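Local coordinates for glycosyl hydrolases family 2, sugar binding domain protein (Bacteroides uniformis str. 3978 T3 ii, PDB 6D1P) that is a beta-glucuronidase of glycosyl hydrolase family 2 from a human gut bacterium, probably hydrolysing O-glycosidic bonds of glucuronides, at residues R718-Q723 with E736-N741; A519-E524 with A777-A782; G635-P640 with Y708-W713. All blocks are in the same frame, centred on the assembly; numbering follows the deposited sequence.

How the contacts relate
Contact 2 opens first: its segment 519-524 lies in a loop of the TIM barrel domain, and its partner 777-782 follows only after 252 further residues. Both other contacts are nested inside that long loop, in series. Contact 3 closes 635-640 onto 708-713: the loop after strand 632-634 meets the end of strand 698-709, its parallel neighbour in the sheet, and the residues that follow. The chain then runs directly into contact 1, a hairpin closed between 718-723 and 736-741. Leu737 of contact 1 and Gly780 of contact 2 meet backbone to backbone, because strands 730-738 and 781-787 are neighbours in one sheet. Asp739 packs on Trp713, joining contacts 1 and 3.

Contact 1. Residues R718-Q723 with E736-N741; sequences RILLTQ and ELIDEN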
loop_
_atom_site.group_PDB
_atom_site.type_symbol
_atom_site.label_atom_id
_atom_site.label_comp_id
_atom_site.label_asym_id
_atom_site.label_seq_id
_atom_site.Cartn_x
_atom_site.Cartn_y
_atom_site.Cartn_z
ATOM N N ARG A 718 -27.430 6.698 23.222
ATOM C CA ARG A 718 -27.838 6.947 21.850
ATOM C C ARG A 718 -26.867 7.933 21.230
ATOM O O ARG A 718 -26.226 8.726 21.924
ATOM C CB ARG A 718 -29.261 7.528 21.737
ATOM C CG ARG A 718 -30.392 6.542 21.882
ATOM C CD ARG A 718 -31.412 6.721 20.755
ATOM N NE ARG A 718 -32.203 7.945 20.861
ATOM C CZ ARG A 718 -32.679 8.615 19.812
ATOM N NH1 ARG A 718 -32.436 8.192 18.577
ATOM N NH2 ARG A 718 -33.391 9.717 19.992
ATOM N N ILE A 719 -26.790 7.895 19.905
ATOM C CA ILE A 719 -26.014 8.859 19.143
ATOM C C ILE A 719 -26.987 9.683 18.324
ATOM O O ILE A 719 -27.820 9.127 17.605
ATOM C CB ILE A 719 -24.986 8.171 18.231
ATOM C CG1 ILE A 719 -24.173 7.141 19.017
ATOM C CG2 ILE A 719 -24.093 9.208 17.589
ATOM C CD1 ILE A 719 -23.263 6.291 18.154
ATOM N N LEU A 720 -26.886 10.997 18.436
ATOM C CA LEU A 720 -27.683 11.907 17.635
ATOM C C LEU A 720 -26.781 12.615 16.641
ATOM O O LEU A 720 -25.685 13.060 16.994
ATOM C CB LEU A 720 -28.390 12.952 18.499
ATOM C CG LEU A 720 -29.381 12.476 19.557
ATOM C CD1 LEU A 720 -30.057 13.685 20.196
ATOM C CD2 LEU A 720 -30.412 11.538 18.958
ATOM N N LEU A 721 -27.246 12.731 15.408
ATOM C CA LEU A 721 -26.547 13.499 14.390
ATOM C C LEU A 721 -27.310 14.779 14.085
ATOM O O LEU A 721 -28.543 14.775 14.016
ATOM C CB LEU A 721 -26.364 12.672 13.111
ATOM C CG LEU A 721 -25.238 11.655 13.226
ATOM C CD1 LEU A 721 -25.291 10.561 12.113
ATOM C CD2 LEU A 721 -23.911 12.406 13.223
ATOM N N THR A 722 -26.570 15.870 13.913
ATOM C CA THR A 722 -27.108 17.135 13.446
ATOM C C THR A 722 -26.104 17.727 12.473
ATOM O O THR A 722 -24.955 17.298 12.434
ATOM C CB THR A 722 -27.355 18.095 14.618
ATOM O OG1 THR A 722 -26.188 18.120 15.450
ATOM C CG2 THR A 722 -28.539 17.622 15.448
ATOM N N GLN A 723 -26.524 18.723 11.687
ATOM C CA GLN A 723 -25.594 19.470 10.842
ATOM C C GLN A 723 -25.556 20.939 11.250
ATOM O O GLN A 723 -26.591 21.523 11.594
ATOM C CB GLN A 723 -25.925 19.352 9.337
ATOM C CG GLN A 723 -27.379 19.005 8.961
ATOM C CD GLN A 723 -27.537 18.685 7.465
ATOM O OE1 GLN A 723 -26.993 19.391 6.608
ATOM N NE2 GLN A 723 -28.267 17.614 7.156
ATOM N N GLU A 736 -23.573 13.342 18.853
ATOM C CA GLU A 736 -23.778 13.645 20.258
ATOM C C GLU A 736 -24.101 12.353 20.988
ATOM O O GLU A 736 -25.002 11.620 20.575
ATOM C CB GLU A 736 -24.925 14.659 20.432
ATOM C CG GLU A 736 -24.993 15.308 21.815
ATOM C CD GLU A 736 -26.217 16.196 21.981
ATOM O OE1 GLU A 736 -27.339 15.725 21.697
ATOM O OE2 GLU A 736 -26.058 17.376 22.372
ATOM N N LEU A 737 -23.362 12.061 22.053
ATOM C CA LEU A 737 -23.703 10.942 22.918
ATOM C C LEU A 737 -24.671 11.447 23.983
ATOM O O LEU A 737 -24.385 12.447 24.656
ATOM C CB LEU A 737 -22.442 10.358 23.555
ATOM C CG LEU A 737 -21.436 9.812 22.537
ATOM C CD1 LEU A 737 -20.121 9.422 23.167
ATOM C CD2 LEU A 737 -22.039 8.611 21.810
ATOM N N ILE A 738 -25.827 10.789 24.115
ATOM C CA ILE A 738 -26.823 11.171 25.113
ATOM C C ILE A 738 -27.175 9.952 25.955
ATOM O O ILE A 738 -26.955 8.812 25.552
ATOM C CB ILE A 738 -28.111 11.771 24.498
ATOM C CG1 ILE A 738 -28.857 10.690 23.712
ATOM C CG2 ILE A 738 -27.789 12.980 23.638
ATOM C CD1 ILE A 738 -30.262 11.079 23.343
ATOM N N ASP A 739 -27.714 10.204 27.152
ATOM C CA ASP A 739 -28.138 9.127 28.036
ATOM C C ASP A 739 -29.560 8.688 27.692
ATOM O O ASP A 739 -30.203 9.218 26.785
ATOM C CB ASP A 739 -28.018 9.518 29.524
ATOM C CG ASP A 739 -28.956 10.701 29.953
ATOM O OD1 ASP A 739 -29.884 11.120 29.216
ATOM O OD2 ASP A 739 -28.706 11.280 31.049
ATOM N N GLU A 740 -30.084 7.758 28.480
ATOM C CA GLU A 740 -31.404 7.215 28.197
ATOM C C GLU A 740 -32.545 8.188 28.516
ATOM O O GLU A 740 -33.711 7.832 28.310
ATOM C CB GLU A 740 -31.618 5.911 28.970
ATOM C CG GLU A 740 -31.447 6.065 30.492
ATOM C CD GLU A 740 -32.059 4.944 31.302
ATOM O OE1 GLU A 740 -33.234 4.619 31.032
ATOM O OE2 GLU A 740 -31.380 4.400 32.207
ATOM N N ASN A 741 -32.253 9.381 29.029
ATOM C CA ASN A 741 -33.261 10.412 29.224
ATOM C C ASN A 741 -33.012 11.606 28.314
ATOM O O ASN A 741 -33.691 12.630 28.437
ATOM C CB ASN A 741 -33.309 10.848 30.694
ATOM C CG ASN A 741 -33.434 9.661 31.662
ATOM O OD1 ASN A 741 -32.683 9.560 32.637
ATOM N ND2 ASN A 741 -34.373 8.755 31.381
#
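This contact is an antiparallel beta hairpin between strands 718-723 and 730-738, set in a three-stranded sheet far from the centre of the chain; strand 781-787 flanks 730-738 on its other side. Two hydrogen-bonded pairs enclose one non-hydrogen-bonded pair. Arg718 and Ile738 exchange both backbone bonds, Ile738 N to Arg718 O at 3.0 Å being the straighter one. Leu720 and Glu736 do the same, with Glu736 N 2.8 Å from Leu720 O. Between them Ile719 and Leu737 lie side by side on the buried face, Ile719 CG1 meeting Leu737 CD2 at 3.8 Å. Branched and long aliphatic groups suit this face, since Ala807 and Leu804 also pack against Ile719.

The other face, with Arg718, Leu720, Glu736 and Ile738, is more mixed. Ile738 holds CG1 in the crowded position between backbone N and carbonyl carbon (chi1 67°), which, with chi2 anti, carries CD1 over to the partner strand, near Arg718 CB and Leu720 CD1. The Glu736 chain runs extended beside Leu720, bringing OE1 to 3.7 Å from Leu720 CD1, while OE2 forms a salt bridge with Arg744. Arginine suits the exposed edge: its chain bends at chi2 and chi3, laying the guanidinium over Leu720, two residues on and on the same face of the sheet, with Leu720 CD2 3.5 Å above the guanidinium plane of Arg718 and offset toward the rim.

Contact 2. Residues A519-E524 with A777-A782; sequences AGRHME and AANGRA
CG of Asn779 stands anti to its own carbonyl carbon (chi1 -58°), and this torsion carries the carboxamide out of its turn to the backbone of His522. There the amide makes a two-pronged bond to one residue. His522 N gives its hydrogen to Asn779 OD1 at 2.7 Å, in the carbonyl plane and on a lone pair, while Asn779 ND2 donates to His522 O at 2.8 Å, approaching from above the plane of that carbonyl. Asparagine suits the place because its side chain offers a donor and an acceptor side by side, much as a neighbouring strand would; the ND2 group also bonds Leu746 O, which helps fix the rotation of the amide.

Arg521 has CG anti to the backbone N (chi1 173°) and a chain extended until it bends at chi3, so that NH2 meets Ala777 O at 2.9 Å, in the guanidinium plane and nearly along the C=O axis. A water joins the same corner: it accepts from Arg521 NE and from Asn779 N and donates to Ala777 O. Ala778 fits between, small enough for its CB to rest 3.5 Å from Gly520 O. The His522 imidazole is gripped by Tyr626 and Ser629 and stacks on Trp630.

Ala778 to Arg781 form the tight turn leading into strand 781-787, closed by Ala778 N to Arg781 O, with Asn779 and Gly780 at positive phi in its corners. The whole is a loop-to-turn interface, tying the TIM barrel domain characteristic of family 2 glycosidases to a C-terminal beta-sheet region.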
loop_
_atom_site.group_PDB
_atom_site.type_symbol
_atom_site.label_atom_id
_atom_site.label_comp_id
_atom_site.label_asym_id
_atom_site.label_seq_id
_atom_site.Cartn_x
_atom_site.Cartn_y
_atom_site.Cartn_z
ATOM N N ALA A 519 -8.097 18.758 21.463
ATOM C CA ALA A 519 -8.775 20.005 21.137
ATOM C C ALA A 519 -10.286 19.854 21.285
ATOM O O ALA A 519 -10.886 18.877 20.804
ATOM C CB ALA A 519 -8.421 20.443 19.716
ATOM N N GLY A 520 -10.881 20.793 22.025
ATOM C CA GLY A 520 -12.314 20.840 22.256
ATOM C C GLY A 520 -12.831 20.001 23.403
ATOM O O GLY A 520 -14.045 19.986 23.634
ATOM N N ARG A 521 -11.968 19.279 24.115
ATOM C CA ARG A 521 -12.369 18.592 25.341
ATOM C C ARG A 521 -12.035 19.478 26.546
ATOM O O ARG A 521 -10.935 20.034 26.615
ATOM C CB ARG A 521 -11.675 17.234 25.450
ATOM C CG ARG A 521 -11.892 16.529 26.772
ATOM C CD ARG A 521 -11.083 15.244 26.816
ATOM N NE ARG A 521 -11.691 14.212 25.980
ATOM C CZ ARG A 521 -11.058 13.107 25.581
ATOM N NH1 ARG A 521 -9.790 12.897 25.934
ATOM N NH2 ARG A 521 -11.683 12.212 24.815
ATOM N N HIS A 522 -12.985 19.614 27.484
ATOM C CA HIS A 522 -12.795 20.425 28.687
ATOM C C HIS A 522 -13.325 19.665 29.901
ATOM O O HIS A 522 -13.850 18.552 29.789
ATOM C CB HIS A 522 -13.473 21.796 28.553
ATOM C CG HIS A 522 -13.153 22.487 27.271
ATOM N ND1 HIS A 522 -12.039 23.283 27.114
ATOM C CD2 HIS A 522 -13.765 22.448 26.061
ATOM C CE1 HIS A 522 -11.996 23.731 25.870
ATOM N NE2 HIS A 522 -13.034 23.244 25.212
ATOM N N MET A 523 -13.193 20.286 31.073
ATOM C CA MET A 523 -13.582 19.636 32.319
ATOM C C MET A 523 -13.769 20.688 33.409
ATOM O O MET A 523 -12.893 21.538 33.607
ATOM C CB MET A 523 -12.524 18.601 32.725
ATOM C CG MET A 523 -12.726 17.988 34.094
ATOM S SD MET A 523 -14.354 17.264 34.322
ATOM C CE MET A 523 -14.471 16.147 32.921
ATOM N N GLU A 524 -14.915 20.638 34.098
ATOM C CA GLU A 524 -15.178 21.565 35.197
ATOM C C GLU A 524 -14.244 21.279 36.366
ATOM O O GLU A 524 -13.972 20.116 36.690
ATOM C CB GLU A 524 -16.628 21.451 35.674
ATOM C CG GLU A 524 -17.691 21.940 34.693
ATOM C CD GLU A 524 -17.743 23.456 34.556
ATOM O OE1 GLU A 524 -17.076 24.179 35.340
ATOM O OE2 GLU A 524 -18.449 23.928 33.638
ATOM N N ALA A 777 -14.758 11.147 21.568
ATOM C CA ALA A 777 -15.677 12.254 21.781
ATOM C C ALA A 777 -15.056 13.301 22.711
ATOM O O ALA A 777 -14.224 12.993 23.570
ATOM C CB ALA A 777 -16.984 11.737 22.370
ATOM N N ALA A 778 -15.450 14.557 22.510
ATOM C CA ALA A 778 -14.977 15.693 23.297
ATOM C C ALA A 778 -16.186 16.203 24.070
ATOM O O ALA A 778 -17.031 16.905 23.505
ATOM C CB ALA A 778 -14.384 16.775 22.405
ATOM N N ASN A 779 -16.285 15.816 25.342
ATOM C CA ASN A 779 -17.466 16.091 26.167
ATOM C C ASN A 779 -18.746 15.627 25.465
ATOM O O ASN A 779 -19.712 16.377 25.322
ATOM C CB ASN A 779 -17.535 17.576 26.550
ATOM C CG ASN A 779 -16.293 18.033 27.297
ATOM O OD1 ASN A 779 -15.515 18.848 26.798
ATOM N ND2 ASN A 779 -16.089 17.489 28.495
ATOM N N GLY A 780 -18.741 14.364 25.032
ATOM C CA GLY A 780 -19.904 13.747 24.419
ATOM C C GLY A 780 -20.149 14.123 22.976
ATOM O O GLY A 780 -21.258 13.929 22.470
ATOM N N ARG A 781 -19.131 14.613 22.285
ATOM C CA ARG A 781 -19.300 15.291 21.016
ATOM C C ARG A 781 -18.157 14.923 20.073
ATOM O O ARG A 781 -16.997 14.862 20.488
ATOM C CB ARG A 781 -19.351 16.784 21.299
ATOM C CG ARG A 781 -19.398 17.727 20.148
ATOM C CD ARG A 781 -19.770 19.109 20.711
ATOM N NE ARG A 781 -19.772 20.143 19.681
ATOM C CZ ARG A 781 -18.881 21.124 19.608
ATOM N NH1 ARG A 781 -17.924 21.216 20.521
ATOM N NH2 ARG A 781 -18.956 22.020 18.628
ATOM N N ALA A 782 -18.486 14.655 18.813
ATOM C CA ALA A 782 -17.471 14.492 17.783
ATOM C C ALA A 782 -18.062 14.946 16.461
ATOM O O ALA A 782 -19.250 14.753 16.196
ATOM C CB ALA A 782 -16.965 13.045 17.683
HETATM O O HOH W 1 -14.527 14.086 26.482
#

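Contact 3. Residues G635-P640 with Y708-W713; sequences GKPGEP and YQTRTW
The tight side of this contact centres on the hydroxyl of Tyr708, a buried residue at the end of strand 698-709. With CG anti to the backbone N (chi1 -174°), the ring extends to the 635-640 loop, and OH donates to Lys636 O at 2.5 Å. The carbonyl oxygen lies in the ring plane, at its edge, whereas the hydroxyl stands above the plane of the carbonyl. Tyrosine suits this position because its rigid ring spans the distance and ends in a donor. Gly635, without a side chain, lets Tyr708 OH come to 2.9 Å from Gly635 C. Gly635 N reaches Gln709 O only weakly, at 3.5 Å, while Thr710 CA makes a CA-H...O contact with Gly635 O.

Lys636 to Glu639 form a type II beta turn, leading from strand 632-634 toward strand 641-647. Pro637 and Gly638 occupy its corners, as this turn type prefers, and the extended Glu639 side chain reaches across the turn, so that OE1 accepts from Lys636 N at 2.9 Å through its anti lone pair. The turn's own bond, Glu639 N to Lys636 O, is weak, so the tyrosine chiefly holds this oxygen.

Toward solvent the packing thins. The exposed Pro637 ring crosses Thr710 obliquely, Pro637 CG lying 3.8 Å from Thr710 CB, and Thr710 OG1 instead bonds Glu684. Exposed Lys636 directs its CB away from 708-713, where a charged chain can meet solvent.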
loop_
_atom_site.group_PDB
_atom_site.type_symbol
_atom_site.label_atom_id
_atom_site.label_comp_id
_atom_site.label_asym_id
_atom_site.label_seq_id
_atom_site.Cartn_x
_atom_site.Cartn_y
_atom_site.Cartn_z
ATOM N N GLY A 635 -22.806 21.865 36.259
ATOM C CA GLY A 635 -22.738 22.053 37.695
ATOM C C GLY A 635 -24.139 22.127 38.276
ATOM O O GLY A 635 -25.142 21.992 37.577
ATOM N N LYS A 636 -24.190 22.349 39.585
ATOM C CA LYS A 636 -25.476 22.420 40.255
ATOM C C LYS A 636 -26.181 23.738 39.911
ATOM O O LYS A 636 -25.549 24.680 39.430
ATOM C CB LYS A 636 -25.282 22.252 41.760
ATOM C CG LYS A 636 -25.256 20.783 42.147
ATOM C CD LYS A 636 -24.676 20.504 43.528
ATOM C CE LYS A 636 -24.448 18.993 43.711
ATOM N NZ LYS A 636 -25.129 18.401 44.906
ATOM N N PRO A 637 -27.502 23.810 40.087
ATOM C CA PRO A 637 -28.215 25.053 39.740
ATOM C C PRO A 637 -27.859 26.174 40.707
ATOM O O PRO A 637 -27.882 25.997 41.927
ATOM C CB PRO A 637 -29.696 24.667 39.841
ATOM C CG PRO A 637 -29.720 23.151 39.818
ATOM C CD PRO A 637 -28.424 22.709 40.430
ATOM N N GLY A 638 -27.504 27.328 40.147
ATOM C CA GLY A 638 -27.102 28.477 40.932
ATOM C C GLY A 638 -25.701 28.423 41.497
ATOM O O GLY A 638 -25.221 29.446 42.011
ATOM N N GLU A 639 -25.029 27.271 41.422
ATOM C CA GLU A 639 -23.656 27.150 41.902
ATOM C C GLU A 639 -22.743 28.118 41.156
ATOM O O GLU A 639 -22.809 28.195 39.923
ATOM C CB GLU A 639 -23.155 25.721 41.712
ATOM C CG GLU A 639 -21.648 25.651 41.574
ATOM C CD GLU A 639 -21.116 24.240 41.469
ATOM O OE1 GLU A 639 -21.741 23.386 40.804
ATOM O OE2 GLU A 639 -20.047 23.981 42.058
ATOM N N PRO A 640 -21.887 28.870 41.852
ATOM C CA PRO A 640 -20.994 29.801 41.147
ATOM C C PRO A 640 -19.928 29.045 40.366
ATOM O O PRO A 640 -19.341 28.074 40.854
ATOM C CB PRO A 640 -20.381 30.634 42.277
ATOM C CG PRO A 640 -20.403 29.708 43.452
ATOM C CD PRO A 640 -21.653 28.874 43.309
ATOM N N TYR A 708 -25.455 26.330 30.082
ATOM C CA TYR A 708 -25.203 25.803 31.412
ATOM C C TYR A 708 -26.219 24.712 31.665
ATOM O O TYR A 708 -27.429 24.957 31.588
ATOM C CB TYR A 708 -25.290 26.898 32.479
ATOM C CG TYR A 708 -24.897 26.400 33.843
ATOM C CD1 TYR A 708 -23.617 25.887 34.074
ATOM C CD2 TYR A 708 -25.795 26.417 34.900
ATOM C CE1 TYR A 708 -23.246 25.411 35.328
ATOM C CE2 TYR A 708 -25.433 25.948 36.161
ATOM C CZ TYR A 708 -24.158 25.447 36.370
ATOM O OH TYR A 708 -23.792 24.977 37.614
ATOM N N GLN A 709 -25.733 23.514 31.947
ATOM C CA GLN A 709 -26.578 22.338 32.069
ATOM C C GLN A 709 -26.524 21.838 33.502
ATOM O O GLN A 709 -25.449 21.511 34.014
ATOM C CB GLN A 709 -26.140 21.251 31.088
ATOM C CG GLN A 709 -26.639 19.847 31.410
ATOM C CD GLN A 709 -26.150 18.819 30.392
ATOM O OE1 GLN A 709 -26.084 19.103 29.187
ATOM N NE2 GLN A 709 -25.789 17.628 30.872
ATOM N N THR A 710 -27.685 21.782 34.142
ATOM C CA THR A 710 -27.776 21.368 35.528
ATOM C C THR A 710 -28.257 19.943 35.678
ATOM O O THR A 710 -28.072 19.357 36.744
ATOM C CB THR A 710 -28.710 22.303 36.301
ATOM O OG1 THR A 710 -30.009 22.282 35.695
ATOM C CG2 THR A 710 -28.159 23.717 36.271
ATOM N N ARG A 711 -28.850 19.364 34.644
ATOM C CA ARG A 711 -29.178 17.951 34.720
ATOM C C ARG A 711 -27.899 17.128 34.597
ATOM O O ARG A 711 -26.976 17.483 33.857
ATOM C CB ARG A 711 -30.206 17.584 33.650
ATOM C CG ARG A 711 -31.531 18.299 33.861
ATOM C CD ARG A 711 -32.732 17.517 33.340
ATOM N NE ARG A 711 -32.638 16.084 33.628
ATOM C CZ ARG A 711 -33.604 15.208 33.355
ATOM N NH1 ARG A 711 -33.448 13.911 33.623
ATOM N NH2 ARG A 711 -34.735 15.635 32.809
ATOM N N THR A 712 -27.816 16.071 35.395
ATOM C CA THR A 712 -26.721 15.122 35.343
ATOM C C THR A 712 -27.053 14.013 34.337
ATOM O O THR A 712 -28.157 13.956 33.793
ATOM C CB THR A 712 -26.476 14.568 36.735
ATOM O OG1 THR A 712 -27.714 14.054 37.231
ATOM C CG2 THR A 712 -26.008 15.688 37.665
ATOM N N TRP A 713 -26.085 13.130 34.071
ATOM C CA TRP A 713 -26.236 12.181 32.977
ATOM C C TRP A 713 -25.798 10.786 33.389
ATOM O O TRP A 713 -24.893 10.614 34.208
ATOM C CB TRP A 713 -25.439 12.621 31.746
ATOM C CG TRP A 713 -23.983 12.785 32.021
ATOM C CD1 TRP A 713 -23.011 11.834 31.894
ATOM C CD2 TRP A 713 -23.328 13.973 32.478
ATOM N NE1 TRP A 713 -21.794 12.357 32.241
ATOM C CE2 TRP A 713 -21.958 13.669 32.601
ATOM C CE3 TRP A 713 -23.768 15.263 32.793
ATOM C CZ2 TRP A 713 -21.018 14.606 33.036
ATOM C CZ3 TRP A 713 -22.831 16.203 33.225
ATOM C CH2 TRP A 713 -21.473 15.868 33.338
#